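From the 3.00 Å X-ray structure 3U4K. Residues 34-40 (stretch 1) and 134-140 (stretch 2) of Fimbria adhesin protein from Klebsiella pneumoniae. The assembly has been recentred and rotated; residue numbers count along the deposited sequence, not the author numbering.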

ATOM      1  N   GLU A  34       1.642   7.357  -8.998  1.00 61.30           N
ATOM      2  CA  GLU A  34       1.005   7.627  -7.709  1.00 60.20           C
ATOM      3  C   GLU A  34      -0.456   7.227  -7.651  1.00 59.58           C
ATOM      4  O   GLU A  34      -1.211   7.439  -8.601  1.00 58.81           O
ATOM      5  N   ILE A  35      -0.842   6.647  -6.520  1.00 59.66           N
ATOM      6  CA  ILE A  35      -2.234   6.322  -6.250  1.00 59.71           C
ATOM      7  C   ILE A  35      -2.660   7.036  -4.973  1.00 60.73           C
ATOM      8  O   ILE A  35      -2.059   6.835  -3.912  1.00 60.71           O
ATOM      9  N   ASN A  36      -3.679   7.883  -5.085  1.00 61.41           N
ATOM     10  CA  ASN A  36      -4.363   8.412  -3.910  1.00 63.53           C
ATOM     11  C   ASN A  36      -5.392   7.378  -3.453  1.00 62.21           C
ATOM     12  O   ASN A  36      -6.316   7.043  -4.195  1.00 62.52           O
HETATM   13  N   MSE A  37      -5.223   6.875  -2.234  1.00 62.47           N
HETATM   14  CA  MSE A  37      -6.010   5.735  -1.749  1.00 65.01           C
HETATM   15  C   MSE A  37      -7.306   6.127  -1.074  1.00 66.06           C
HETATM   16  O   MSE A  37      -7.720   5.493  -0.102  1.00 66.38           O
ATOM     17  N   ALA A  38      -7.965   7.164  -1.592  1.00 67.09           N
ATOM     18  CA  ALA A  38      -9.216   7.670  -1.020  1.00 68.93           C
ATOM     19  C   ALA A  38     -10.321   6.614  -1.026  1.00 71.15           C
ATOM     20  O   ALA A  38     -10.666   6.068  -2.078  1.00 71.55           O
HETATM   21  N   MSE A  39     -10.863   6.329   0.159  1.00 72.60           N
HETATM   22  CA  MSE A  39     -11.901   5.306   0.317  1.00 71.85           C
HETATM   23  C   MSE A  39     -13.175   5.892   0.868  1.00 70.19           C
HETATM   24  O   MSE A  39     -14.224   5.252   0.819  1.00 70.78           O
ATOM     25  N   GLY A  40     -13.099   7.114   1.389  1.00 69.18           N
ATOM     26  CA  GLY A  40     -14.252   7.775   2.000  1.00 68.34           C
ATOM     27  C   GLY A  40     -14.613   7.233   3.376  1.00 69.71           C
ATOM     28  O   GLY A  40     -13.746   6.758   4.122  1.00 66.76           O
ATOM     29  N   THR A 134      -2.917  -4.413 -10.656  1.00 64.99           N
ATOM     30  CA  THR A 134      -3.877  -3.859  -9.712  1.00 64.44           C
ATOM     31  C   THR A 134      -3.170  -3.610  -8.391  1.00 63.16           C
ATOM     32  O   THR A 134      -2.344  -4.418  -7.968  1.00 63.74           O
ATOM     33  N   PHE A 135      -3.488  -2.492  -7.748  1.00 64.21           N
ATOM     34  CA  PHE A 135      -3.056  -2.261  -6.371  1.00 65.96           C
ATOM     35  C   PHE A 135      -4.272  -2.340  -5.460  1.00 64.60           C
ATOM     36  O   PHE A 135      -5.302  -1.729  -5.744  1.00 65.41           O
ATOM     37  N   THR A 136      -4.151  -3.094  -4.369  1.00 64.76           N
ATOM     38  CA  THR A 136      -5.287  -3.341  -3.475  1.00 65.29           C
ATOM     39  C   THR A 136      -4.991  -3.036  -2.005  1.00 64.38           C
ATOM     40  O   THR A 136      -4.067  -3.598  -1.410  1.00 64.09           O
ATOM     41  N   LEU A 137      -5.791  -2.135  -1.439  1.00 65.75           N
ATOM     42  CA  LEU A 137      -5.756  -1.822  -0.014  1.00 65.26           C
ATOM     43  C   LEU A 137      -6.863  -2.577   0.723  1.00 66.34           C
ATOM     44  O   LEU A 137      -8.028  -2.556   0.313  1.00 65.36           O
ATOM     45  N   ASP A 138      -6.484  -3.253   1.802  1.00 68.81           N
ATOM     46  CA  ASP A 138      -7.431  -3.994   2.629  1.00 70.89           C
ATOM     47  C   ASP A 138      -7.507  -3.408   4.029  1.00 71.28           C
ATOM     48  O   ASP A 138      -6.480  -3.218   4.687  1.00 71.06           O
ATOM     49  N   ILE A 139      -8.727  -3.115   4.472  1.00 70.07           N
ATOM     50  CA  ILE A 139      -8.968  -2.713   5.855  1.00 67.42           C
ATOM     51  C   ILE A 139      -9.462  -3.924   6.650  1.00 66.96           C
ATOM     52  O   ILE A 139     -10.523  -4.486   6.357  1.00 66.41           O
ATOM     53  N   ILE A 140      -8.670  -4.316   7.645  1.00 65.80           N
ATOM     54  CA  ILE A 140      -8.890  -5.540   8.413  1.00 67.31           C
ATOM     55  C   ILE A 140      -9.311  -5.215   9.843  1.00 69.41           C
ATOM     56  O   ILE A 140      -8.810  -4.254  10.440  1.00 67.53           O
TER

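Two selenomethionines, Met37 and Met39, supply four of the five closest-pair contacts between these stretches, and in every one of the four the selenium is the nearest atom on its side. Selenium here takes the place of the methionine sulfur, one atom short of the terminal CE methyl in a long, flexible, apolar side chain suited to filling space between packed surfaces.

The alternation of side chains sets the pattern. In stretch 1, Ile35, Met37 and Met39 have CA-to-CB bonds directed toward the other stretch, whereas that of Ala38 points away. In stretch 2, Phe135, Leu137 and Ile139 point toward stretch 1, and Thr134, Thr136 and Asp138 point away. The end-to-end directions differ by 30°, so the inward residues meet in sequence order. CA separations of 8.6 Å for Ile35–Phe135 and 7.8 Å for Met37–Leu137 leave room for side chains, and no hydrogen bond crosses the gap.

Ile35 (chi1 m, chi2 t) places CD1 3.7 Å from Phe135 CB. Phe135 is t at chi1 with chi2 at 89°. Met37 (m, t, m) brings SE to 4.0 Å from Phe135 CE2; SE lies 5.2 Å from the ring centroid and 70° off the ring normal, an oblique approach. The same SE is 4.2 Å from Leu137 CD2. Met39 also begins m, t but ends p at chi3, its SE lying 3.8 Å from Leu137 CD2 and 3.8 Å from Ile139 CD1. Leu137 (t, p) thus has CD2 near both seleniums, while Ile139 (m, t) meets Met39 through its terminal methyl.

The contact buries 313 Å² over both sides and is wholly apolar. The polar groups lie off it: Thr134 OG1, Thr136 OG1 and both Asp138 carboxylate oxygens are hydrogen-bonded elsewhere in the structure. Within stretch 1, a weak hydrogen bond from Ala38 N to Asn36 O (3.1 Å) spans Met37.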

ATOM      1  CB  GLU A  34       1.127   9.102  -7.346  1.00 60.70           C
ATOM      2  CG  GLU A  34       2.437   9.465  -6.677  1.00 64.06           C
ATOM      3  CD  GLU A  34       2.585  10.960  -6.482  1.00 65.90           C
ATOM      4  OE1 GLU A  34       2.335  11.716  -7.447  1.00 65.47           O
ATOM      5  OE2 GLU A  34       2.954  11.378  -5.364  1.00 68.84           O
ATOM      6  CB  ILE A  35      -2.446   4.800  -6.087  1.00 59.20           C
ATOM      7  CG1 ILE A  35      -2.039   4.057  -7.359  1.00 60.03           C
ATOM      8  CG2 ILE A  35      -3.898   4.494  -5.749  1.00 60.19           C
ATOM      9  CD1 ILE A  35      -1.809   2.576  -7.163  1.00 60.24           C
ATOM     10  CB  ASN A  36      -5.022   9.763  -4.219  1.00 65.72           C
ATOM     11  CG  ASN A  36      -5.882  10.278  -3.073  1.00 68.29           C
ATOM     12  OD1 ASN A  36      -5.499  10.212  -1.898  1.00 69.09           O
ATOM     13  ND2 ASN A  36      -7.053  10.801  -3.413  1.00 68.93           N
HETATM   14  CB  MSE A  37      -5.138   4.893  -0.815  1.00 66.09           C
HETATM   15  CG  MSE A  37      -3.920   4.330  -1.548  1.00 70.52           C
HETATM   16 SE   MSE A  37      -2.946   3.012  -0.444  1.00 75.42          SE
HETATM   17  CE  MSE A  37      -2.434   4.192   1.051  1.00 73.38           C
ATOM     18  CB  ALA A  38      -9.670   8.924  -1.756  1.00 68.56           C
HETATM   19  CB  MSE A  39     -11.405   4.167   1.212  1.00 72.87           C
HETATM   20  CG  MSE A  39     -10.325   3.342   0.509  1.00 77.76           C
HETATM   21 SE   MSE A  39     -10.115   1.523   1.262  1.00 82.79          SE
HETATM   22  CE  MSE A  39     -11.967   0.882   1.022  1.00 81.45           C
ATOM     23  CB  THR A 134      -5.063  -4.816  -9.453  1.00 64.76           C
ATOM     24  OG1 THR A 134      -4.590  -6.028  -8.843  1.00 62.97           O
ATOM     25  CG2 THR A 134      -5.809  -5.137 -10.747  1.00 63.25           C
ATOM     26  CB  PHE A 135      -2.347  -0.911  -6.223  1.00 66.53           C
ATOM     27  CG  PHE A 135      -1.624  -0.746  -4.913  1.00 68.86           C
ATOM     28  CD1 PHE A 135      -0.299  -1.150  -4.779  1.00 69.48           C
ATOM     29  CD2 PHE A 135      -2.267  -0.194  -3.806  1.00 70.60           C
ATOM     30  CE1 PHE A 135       0.368  -1.007  -3.571  1.00 69.71           C
ATOM     31  CE2 PHE A 135      -1.604  -0.049  -2.596  1.00 68.80           C
ATOM     32  CZ  PHE A 135      -0.284  -0.455  -2.479  1.00 68.95           C
ATOM     33  CB  THR A 136      -5.823  -4.784  -3.629  1.00 65.22           C
ATOM     34  OG1 THR A 136      -6.269  -4.984  -4.976  1.00 65.93           O
ATOM     35  CG2 THR A 136      -6.986  -5.047  -2.683  1.00 64.11           C
ATOM     36  CB  LEU A 137      -5.894  -0.312   0.207  1.00 64.02           C
ATOM     37  CG  LEU A 137      -6.014   0.227   1.638  1.00 65.38           C
ATOM     38  CD1 LEU A 137      -4.774  -0.076   2.466  1.00 65.25           C
ATOM     39  CD2 LEU A 137      -6.297   1.721   1.638  1.00 64.83           C
ATOM     40  CB  ASP A 138      -7.039  -5.471   2.719  1.00 73.25           C
ATOM     41  CG  ASP A 138      -7.441  -6.267   1.489  1.00 76.10           C
ATOM     42  OD1 ASP A 138      -8.271  -5.776   0.692  1.00 76.83           O
ATOM     43  OD2 ASP A 138      -6.929  -7.395   1.326  1.00 77.71           O
ATOM     44  CB  ILE A 139      -9.954  -1.531   5.951  1.00 65.90           C
ATOM     45  CG1 ILE A 139      -9.404  -0.322   5.186  1.00 63.51           C
ATOM     46  CG2 ILE A 139     -10.199  -1.162   7.407  1.00 67.78           C
ATOM     47  CD1 ILE A 139     -10.426   0.764   4.924  1.00 61.47           C
ATOM     48  CB  ILE A 140      -7.600  -6.403   8.460  1.00 67.38           C
ATOM     49  CG1 ILE A 140      -6.978  -6.569   7.060  1.00 67.15           C
ATOM     50  CG2 ILE A 140      -7.842  -7.745   9.150  1.00 65.08           C
ATOM     51  CD1 ILE A 140      -7.833  -7.307   6.049  1.00 67.32           C
TER